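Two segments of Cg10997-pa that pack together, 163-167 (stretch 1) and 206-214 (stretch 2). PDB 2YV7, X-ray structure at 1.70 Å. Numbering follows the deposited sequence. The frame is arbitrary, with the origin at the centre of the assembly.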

ATOM      1  N   THR A 163       4.916 -16.249 -11.672  1.00 33.11           N
ATOM      2  CA  THR A 163       5.076 -16.439 -10.238  1.00 36.56           C
ATOM      3  C   THR A 163       3.883 -15.734  -9.595  1.00 35.22           C
ATOM      4  O   THR A 163       3.191 -14.951 -10.268  1.00 33.92           O
ATOM      5  N   ARG A 164       3.613 -16.055  -8.332  1.00 33.68           N
ATOM      6  CA  ARG A 164       2.430 -15.553  -7.659  1.00 32.55           C
ATOM      7  C   ARG A 164       2.641 -14.053  -7.480  1.00 33.71           C
ATOM      8  O   ARG A 164       1.708 -13.311  -7.687  1.00 33.24           O
ATOM      9  N   PHE A 165       3.861 -13.655  -7.134  1.00 30.80           N
ATOM     10  CA  PHE A 165       4.116 -12.216  -6.872  1.00 31.33           C
ATOM     11  C   PHE A 165       5.184 -11.628  -7.799  1.00 29.95           C
ATOM     12  O   PHE A 165       5.637 -12.293  -8.725  1.00 29.50           O
ATOM     13  N   LEU A 166       5.580 -10.371  -7.600  1.00 25.70           N
ATOM     14  CA  LEU A 166       6.412  -9.733  -8.623  1.00 26.42           C
ATOM     15  C   LEU A 166       7.789 -10.422  -8.822  1.00 29.91           C
ATOM     16  O   LEU A 166       8.334 -10.396  -9.909  1.00 29.92           O
ATOM     17  N   THR A 167       8.402 -10.916  -7.766  1.00 26.88           N
ATOM     18  CA  THR A 167       9.769 -11.430  -7.904  1.00 32.41           C
ATOM     19  C   THR A 167       9.847 -12.930  -7.612  1.00 34.11           C
ATOM     20  O   THR A 167      10.951 -13.486  -7.563  1.00 37.22           O
ATOM     21  N   ARG A 206      -5.091 -11.780 -11.834  1.00 27.29           N
ATOM     22  CA  ARG A 206      -4.707 -12.946 -11.004  1.00 27.41           C
ATOM     23  C   ARG A 206      -3.844 -12.460  -9.811  1.00 29.57           C
ATOM     24  O   ARG A 206      -4.012 -12.918  -8.689  1.00 27.75           O
ATOM     25  N   TYR A 207      -2.959 -11.493 -10.047  1.00 24.97           N
ATOM     26  CA  TYR A 207      -2.171 -10.923  -8.964  1.00 24.08           C
ATOM     27  C   TYR A 207      -3.106 -10.255  -7.912  1.00 25.52           C
ATOM     28  O   TYR A 207      -2.927 -10.440  -6.703  1.00 24.92           O
ATOM     29  N   MET A 208      -4.088  -9.461  -8.379  1.00 24.36           N
ATOM     30  CA  MET A 208      -5.021  -8.806  -7.463  1.00 28.05           C
ATOM     31  C   MET A 208      -5.881  -9.831  -6.714  1.00 25.50           C
ATOM     32  O   MET A 208      -6.159  -9.683  -5.498  1.00 25.82           O
ATOM     33  N   TYR A 209      -6.245 -10.902  -7.404  1.00 28.05           N
ATOM     34  CA  TYR A 209      -6.988 -11.960  -6.767  1.00 29.86           C
ATOM     35  C   TYR A 209      -6.197 -12.426  -5.545  1.00 28.42           C
ATOM     36  O   TYR A 209      -6.721 -12.461  -4.422  1.00 31.59           O
ATOM     37  N   HIS A 210      -4.931 -12.717  -5.745  1.00 25.94           N
ATOM     38  CA  HIS A 210      -4.062 -13.096  -4.627  1.00 27.55           C
ATOM     39  C   HIS A 210      -3.853 -12.035  -3.595  1.00 30.42           C
ATOM     40  O   HIS A 210      -3.670 -12.349  -2.442  1.00 29.27           O
ATOM     41  N   MET A 211      -3.806 -10.764  -4.017  1.00 24.69           N
ATOM     42  CA  MET A 211      -3.696  -9.652  -3.077  1.00 23.24           C
ATOM     43  C   MET A 211      -4.820  -9.582  -2.091  1.00 24.94           C
ATOM     44  O   MET A 211      -4.605  -9.267  -0.903  1.00 27.58           O
ATOM     45  N   TYR A 212      -6.016  -9.941  -2.542  1.00 23.79           N
ATOM     46  CA  TYR A 212      -7.151  -9.908  -1.654  1.00 28.05           C
ATOM     47  C   TYR A 212      -7.192 -11.091  -0.696  1.00 33.28           C
ATOM     48  O   TYR A 212      -7.958 -11.033   0.267  1.00 38.36           O
ATOM     49  N   GLN A 213      -6.428 -12.154  -0.989  1.00 30.25           N
ATOM     50  CA  GLN A 213      -6.287 -13.333  -0.097  1.00 30.95           C
ATOM     51  C   GLN A 213      -5.174 -13.125   0.926  1.00 37.77           C
ATOM     52  O   GLN A 213      -4.982 -13.976   1.810  1.00 34.55           O
ATOM     53  N   LEU A 214      -4.455 -12.001   0.833  1.00 32.48           N
ATOM     54  CA  LEU A 214      -3.279 -11.801   1.671  1.00 34.52           C
ATOM     55  C   LEU A 214      -3.620 -11.042   2.950  1.00 33.97           C
ATOM     56  O   LEU A 214      -4.086  -9.893   2.885  1.00 33.22           O
TER

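Packing of the irregular segment 163-167 of Cg10997-pa against stretch 2, 206-214, most of which is helical. The two stretches bury 372 Å² between them, counting both sides, and no direct hydrogen bond joins them; the contact rests on three consecutive residues, Arg164, Phe165 and Leu166, laid against Tyr207 and His210. Thr163 (chi1 p) lies out of reach of the helix and instead braces its own segment, its OG1 donating to Phe165 O at 2.8 Å. Arg164 sets out sideways from the backbone; with chi1 and chi2 t the chain runs out straight, then turns at chi3 (m), and its end comes nearer to the helix. On the way it crosses the face of the His210 imidazole, with Arg164 CG 4.0 Å from the ring centroid in a CH-pi contact. His210, whose CA-to-CB bond points toward stretch 1 (chi1 m), thus offers a flat surface to both the aliphatic part and the head of the arginine. Arg164 NH1 comes within 3.0 Å of His210 ND1, yet the angle is poor for a hydrogen bond: ND1 sits over one face of the guanidinium, away from the plane in which its N-H groups point. His210 ND1 donates instead to Gln213 OE1, a weak bond of 3.5 Å; Gln213 (chi1 m, chi2 t) also has its OE1 3.8 Å from Arg164 NH1, with no hydrogen bond between them. Water 1 supplies the polar link across the contact, accepting a weak hydrogen bond from Arg164 NH1 at 3.1 Å and donating to His210 O at 2.8 Å. The backbone of Arg164 contributes as well, its O lying 3.6 Å from Tyr207 CD1, at the edge of the tyrosine ring. Phe165, buried and with chi1 m, leaves the backbone sideways; its CD1 is 4.1 Å from Tyr207 CE1, which meets the phenylalanine ring at its edge, and Phe165 CE1 lies 4.4 Å from His210 CB. Phe165 CA is closer still to the tyrosine, 3.9 Å from Tyr207 CE1, so main chain and ring pack together on this one side chain. Tyr207 (chi1 t) also starts sideways and brings its ring end nearer to stretch 1, where Leu166 (chi1 m, chi2 t) continues the apolar contact: Leu166 CG is 4.3 Å from Tyr207 CZ, and Leu166 CD1 is 3.8 Å from Tyr207 OH, a hydroxyl that is hydrogen-bonded elsewhere in the structure. Thr167 (chi1 p) is again out of reach.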

ATOM      1  CB  THR A 163       6.389 -15.871  -9.763  1.00 36.95           C
ATOM      2  OG1 THR A 163       6.520 -14.491 -10.194  1.00 38.94           O
ATOM      3  CG2 THR A 163       7.553 -16.689 -10.348  1.00 39.12           C
ATOM      4  CB  ARG A 164       2.178 -16.180  -6.285  1.00 32.69           C
ATOM      5  CG  ARG A 164       0.883 -15.727  -5.634  1.00 39.93           C
ATOM      6  CD  ARG A 164       0.628 -16.404  -4.340  1.00 42.57           C
ATOM      7  NE  ARG A 164      -0.083 -17.627  -4.610  1.00 50.36           N
ATOM      8  CZ  ARG A 164      -1.275 -17.934  -4.117  1.00 50.65           C
ATOM      9  NH1 ARG A 164      -1.914 -17.112  -3.284  1.00 53.42           N
ATOM     10  NH2 ARG A 164      -1.806 -19.100  -4.448  1.00 54.62           N
ATOM     11  CB  PHE A 165       4.482 -12.080  -5.390  1.00 29.36           C
ATOM     12  CG  PHE A 165       3.402 -12.566  -4.473  1.00 28.79           C
ATOM     13  CD1 PHE A 165       2.181 -11.900  -4.383  1.00 30.96           C
ATOM     14  CD2 PHE A 165       3.613 -13.727  -3.691  1.00 32.96           C
ATOM     15  CE1 PHE A 165       1.182 -12.341  -3.509  1.00 32.39           C
ATOM     16  CE2 PHE A 165       2.611 -14.160  -2.795  1.00 31.33           C
ATOM     17  CZ  PHE A 165       1.413 -13.470  -2.719  1.00 29.46           C
ATOM     18  CB  LEU A 166       6.714  -8.274  -8.296  1.00 24.69           C
ATOM     19  CG  LEU A 166       5.555  -7.323  -8.522  1.00 24.61           C
ATOM     20  CD1 LEU A 166       5.734  -6.030  -7.754  1.00 26.20           C
ATOM     21  CD2 LEU A 166       5.429  -7.002 -10.058  1.00 26.41           C
ATOM     22  CB  THR A 167      10.766 -10.724  -6.959  1.00 31.22           C
ATOM     23  OG1 THR A 167      10.377 -11.059  -5.630  1.00 30.86           O
ATOM     24  CG2 THR A 167      10.728  -9.173  -7.122  1.00 27.29           C
ATOM     25  CB  ARG A 206      -3.991 -13.964 -11.862  1.00 32.26           C
ATOM     26  CG  ARG A 206      -3.493 -15.227 -11.118  1.00 37.18           C
ATOM     27  CD  ARG A 206      -2.865 -16.314 -12.066  1.00 40.81           C
ATOM     28  NE  ARG A 206      -2.180 -15.797 -13.266  1.00 48.57           N
ATOM     29  CZ  ARG A 206      -2.634 -15.938 -14.529  1.00 50.28           C
ATOM     30  NH1 ARG A 206      -3.779 -16.594 -14.776  1.00 52.86           N
ATOM     31  NH2 ARG A 206      -1.948 -15.429 -15.561  1.00 49.72           N
ATOM     32  CB  TYR A 207      -1.216  -9.867  -9.584  1.00 23.30           C
ATOM     33  CG  TYR A 207      -0.268  -9.177  -8.645  1.00 22.77           C
ATOM     34  CD1 TYR A 207       0.889  -9.803  -8.168  1.00 26.26           C
ATOM     35  CD2 TYR A 207      -0.513  -7.858  -8.278  1.00 23.53           C
ATOM     36  CE1 TYR A 207       1.816  -9.139  -7.335  1.00 25.51           C
ATOM     37  CE2 TYR A 207       0.412  -7.147  -7.439  1.00 25.90           C
ATOM     38  CZ  TYR A 207       1.555  -7.772  -6.997  1.00 22.65           C
ATOM     39  OH  TYR A 207       2.394  -7.028  -6.220  1.00 23.74           O
ATOM     40  CB  MET A 208      -5.851  -7.750  -8.214  1.00 23.41           C
ATOM     41  CG  MET A 208      -4.969  -6.611  -8.668  1.00 23.83           C
ATOM     42  SD  MET A 208      -5.860  -5.213  -9.352  1.00 26.52           S
ATOM     43  CE  MET A 208      -6.024  -5.694 -11.049  1.00 26.86           C
ATOM     44  CB  TYR A 209      -7.230 -13.082  -7.749  1.00 37.60           C
ATOM     45  CG  TYR A 209      -7.953 -14.234  -7.150  1.00 43.93           C
ATOM     46  CD1 TYR A 209      -9.334 -14.173  -6.948  1.00 43.67           C
ATOM     47  CD2 TYR A 209      -7.276 -15.380  -6.793  1.00 42.33           C
ATOM     48  CE1 TYR A 209     -10.022 -15.246  -6.389  1.00 47.51           C
ATOM     49  CE2 TYR A 209      -7.944 -16.450  -6.251  1.00 46.99           C
ATOM     50  CZ  TYR A 209      -9.326 -16.369  -6.041  1.00 44.92           C
ATOM     51  OH  TYR A 209     -10.020 -17.448  -5.504  1.00 47.65           O
ATOM     52  CB  HIS A 210      -2.740 -13.613  -5.122  1.00 30.76           C
ATOM     53  CG  HIS A 210      -2.875 -14.870  -5.925  1.00 35.83           C
ATOM     54  ND1 HIS A 210      -3.612 -15.950  -5.484  1.00 38.67           N
ATOM     55  CD2 HIS A 210      -2.436 -15.191  -7.168  1.00 34.58           C
ATOM     56  CE1 HIS A 210      -3.590 -16.901  -6.410  1.00 37.93           C
ATOM     57  NE2 HIS A 210      -2.872 -16.469  -7.437  1.00 37.57           N
ATOM     58  CB  MET A 211      -3.585  -8.339  -3.892  1.00 23.57           C
ATOM     59  CG  MET A 211      -4.258  -7.186  -3.416  1.00 32.28           C
ATOM     60  SD  MET A 211      -3.813  -5.903  -4.670  1.00 25.79           S
ATOM     61  CE  MET A 211      -5.448  -5.328  -4.986  1.00 32.51           C
ATOM     62  CB  TYR A 212      -8.420  -9.834  -2.468  1.00 26.67           C
ATOM     63  CG  TYR A 212      -8.545  -8.514  -3.243  1.00 23.79           C
ATOM     64  CD1 TYR A 212      -8.393  -7.228  -2.584  1.00 21.29           C
ATOM     65  CD2 TYR A 212      -8.827  -8.529  -4.628  1.00 25.05           C
ATOM     66  CE1 TYR A 212      -8.469  -6.047  -3.276  1.00 24.66           C
ATOM     67  CE2 TYR A 212      -8.935  -7.326  -5.334  1.00 23.21           C
ATOM     68  CZ  TYR A 212      -8.792  -6.103  -4.654  1.00 24.15           C
ATOM     69  OH  TYR A 212      -8.885  -4.962  -5.343  1.00 23.85           O
ATOM     70  CB  GLN A 213      -6.006 -14.613  -0.889  1.00 34.43           C
ATOM     71  CG  GLN A 213      -7.152 -15.074  -1.750  1.00 38.07           C
ATOM     72  CD  GLN A 213      -6.820 -16.318  -2.593  1.00 43.54           C
ATOM     73  OE1 GLN A 213      -5.645 -16.716  -2.743  1.00 44.75           O
ATOM     74  NE2 GLN A 213      -7.856 -16.917  -3.176  1.00 43.12           N
ATOM     75  CB  LEU A 214      -2.209 -11.025   0.859  1.00 36.20           C
ATOM     76  CG  LEU A 214      -0.830 -10.932   1.476  1.00 39.57           C
ATOM     77  CD1 LEU A 214      -0.084 -12.245   1.394  1.00 39.14           C
ATOM     78  CD2 LEU A 214      -0.035  -9.800   0.779  1.00 35.52           C
TER
HETATM   79  O   HOH W   1      -2.241 -14.556  -1.509  1.00 40.50           O